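PDB 3NRF: ApaG protein from Pseudomonas aeruginosa, which is of unknown function and belongs to the DUF4354 family; its chain folds mainly as antiparallel beta strands, without helices. Local coordinates for residues C49-S54 with L98-D103. Sequence-based numbering, arbitrary orientation.
Sequences CLVAQS and LVRLSD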
loop_
_atom_site.group_PDB
_atom_site.type_symbol
_atom_site.label_atom_id
_atom_site.label_comp_id
_atom_site.label_asym_id
_atom_site.label_seq_id
_atom_site.Cartn_x
_atom_site.Cartn_y
_atom_site.Cartn_z
ATOM N N CYS B 49 -16.450 5.787 -22.670
ATOM C CA CYS B 49 -16.447 5.485 -21.233
ATOM C C CYS B 49 -15.026 5.202 -20.801
ATOM O O CYS B 49 -14.184 4.853 -21.639
ATOM C CB CYS B 49 -17.293 4.243 -20.891
ATOM S SG CYS B 49 -16.944 2.769 -21.961
ATOM N N LEU B 50 -14.779 5.397 -19.507
ATOM C CA LEU B 50 -13.512 5.045 -18.897
ATOM C C LEU B 50 -13.476 3.547 -18.580
ATOM O O LEU B 50 -14.444 2.947 -18.046
ATOM C CB LEU B 50 -13.274 5.847 -17.603
ATOM C CG LEU B 50 -13.015 7.325 -17.826
ATOM C CD1 LEU B 50 -13.051 8.070 -16.450
ATOM C CD2 LEU B 50 -11.731 7.590 -18.562
ATOM N N VAL B 51 -12.351 2.961 -18.948
ATOM C CA VAL B 51 -12.087 1.566 -18.622
ATOM C C VAL B 51 -10.723 1.382 -18.008
ATOM O O VAL B 51 -9.772 2.036 -18.384
ATOM C CB VAL B 51 -12.245 0.644 -19.835
ATOM C CG1 VAL B 51 -13.677 0.629 -20.250
ATOM C CG2 VAL B 51 -11.342 1.071 -20.968
ATOM N N ALA B 52 -10.659 0.506 -17.024
ATOM C CA ALA B 52 -9.397 0.138 -16.396
ATOM C C ALA B 52 -8.990 -1.187 -17.001
ATOM O O ALA B 52 -9.845 -2.050 -17.244
ATOM C CB ALA B 52 -9.523 0.063 -14.860
ATOM N N GLN B 53 -7.691 -1.412 -17.156
ATOM C CA GLN B 53 -7.205 -2.578 -17.842
ATOM C C GLN B 53 -5.907 -3.081 -17.206
ATOM O O GLN B 53 -5.088 -2.268 -16.735
ATOM C CB GLN B 53 -6.955 -2.173 -19.293
ATOM C CG GLN B 53 -6.779 -3.323 -20.243
ATOM C CD GLN B 53 -6.580 -2.864 -21.680
ATOM O OE1 GLN B 53 -5.921 -1.858 -21.945
ATOM N NE2 GLN B 53 -7.178 -3.592 -22.602
ATOM N N SER B 54 -5.716 -4.392 -17.235
ATOM C CA SER B 54 -4.452 -4.954 -16.814
ATOM C C SER B 54 -3.571 -5.179 -18.048
ATOM O O SER B 54 -3.984 -5.034 -19.221
ATOM C CB SER B 54 -4.712 -6.303 -16.135
ATOM O OG SER B 54 -5.168 -7.249 -17.047
ATOM N N LEU B 98 -3.795 0.651 -16.011
ATOM C CA LEU B 98 -4.062 1.590 -17.105
ATOM C C LEU B 98 -5.513 1.999 -17.053
ATOM O O LEU B 98 -6.373 1.137 -16.838
ATOM C CB LEU B 98 -3.755 0.937 -18.450
ATOM C CG LEU B 98 -3.885 1.821 -19.674
ATOM C CD1 LEU B 98 -2.903 3.004 -19.620
ATOM C CD2 LEU B 98 -3.652 0.950 -20.905
ATOM N N VAL B 99 -5.779 3.291 -17.180
ATOM C CA VAL B 99 -7.113 3.840 -17.380
ATOM C C VAL B 99 -7.085 4.472 -18.776
ATOM O O VAL B 99 -6.209 5.282 -19.146
ATOM C CB VAL B 99 -7.556 4.838 -16.303
ATOM C CG1 VAL B 99 -8.942 5.318 -16.584
ATOM C CG2 VAL B 99 -7.503 4.133 -14.941
ATOM N N ARG B 100 -8.059 4.094 -19.576
ATOM C CA ARG B 100 -8.156 4.609 -20.925
ATOM C C ARG B 100 -9.610 4.815 -21.334
ATOM O O ARG B 100 -10.558 4.444 -20.607
ATOM C CB ARG B 100 -7.379 3.708 -21.928
ATOM C CG ARG B 100 -7.668 2.206 -21.919
ATOM C CD ARG B 100 -6.810 1.472 -22.997
ATOM N NE ARG B 100 -7.176 1.879 -24.346
ATOM C CZ ARG B 100 -6.492 1.626 -25.471
ATOM N NH1 ARG B 100 -5.328 0.966 -25.457
ATOM N NH2 ARG B 100 -6.981 2.070 -26.623
ATOM N N LEU B 101 -9.778 5.435 -22.485
ATOM C CA LEU B 101 -11.106 5.647 -23.033
ATOM C C LEU B 101 -11.418 4.488 -24.008
ATOM O O LEU B 101 -10.512 3.904 -24.618
ATOM C CB LEU B 101 -11.185 6.970 -23.735
ATOM C CG LEU B 101 -11.297 8.215 -22.856
ATOM C CD1 LEU B 101 -11.098 9.427 -23.751
ATOM C CD2 LEU B 101 -12.658 8.317 -22.137
ATOM N N SER B 102 -12.709 4.145 -24.091
ATOM C CA SER B 102 -13.202 3.084 -24.965
ATOM C C SER B 102 -14.574 3.516 -25.455
ATOM O O SER B 102 -15.263 4.321 -24.808
ATOM C CB SER B 102 -13.384 1.781 -24.199
ATOM O OG SER B 102 -13.946 0.778 -25.062
ATOM N N ASP B 103 -14.985 2.948 -26.573
ATOM C CA ASP B 103 -16.341 3.124 -27.047
ATOM C C ASP B 103 -17.155 1.833 -26.829
ATOM O O ASP B 103 -18.283 1.710 -27.329
ATOM C CB ASP B 103 -16.389 3.580 -28.504
ATOM C CG ASP B 103 -15.925 2.507 -29.500
ATOM O OD1 ASP B 103 -15.322 1.500 -29.039
ATOM O OD2 ASP B 103 -16.188 2.701 -30.698
HETATM O O HOH W 1 -4.559 -0.982 -24.210
#
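Val51 and Arg100 pair at the middle of an antiparallel ladder between strands 49-53 and 98-102. Val51 N donates to Arg100 O at 2.9 Å, with an N-H...O angle of 172°. Arg100 N returns a nearly straight bond to Val51 O. Cys49 and Ser102 form a second, more bent reciprocal pair. At the other end, Gln53 N reaches Leu98 O at 2.9 Å, but the return bond from Leu98 N to Gln53 O is weak. A CA-H contact from Ala52 CA also meets Leu98 O, at 3.2 Å.

Leu50, Ala52, Val99 and Leu101 share one face. There Leu50 CD2 touches Leu101 CD2 at 3.8 Å, and the side chains of Val99 and Leu101 pack on Val9 of strand 7-21.

The other face is more polar. Arg100 CG lies 4.0 Å from Val51 CG2. Gln53 OE1 lies 3.6 Å from Arg100 CD and accepts from a water. Arg100 NH2 forms a salt bridge with Asp23 of the second subunit. Ser102 OG accepts a hydrogen bond from Arg104 N, and Cys49 is disulfide-linked to Cys105. Backbone bonds therefore fix the register of strand 98-102, outermost in its own chain's sheet; the disulfide ties down the C-terminal tail, and Arg100 reaches the subunit interface.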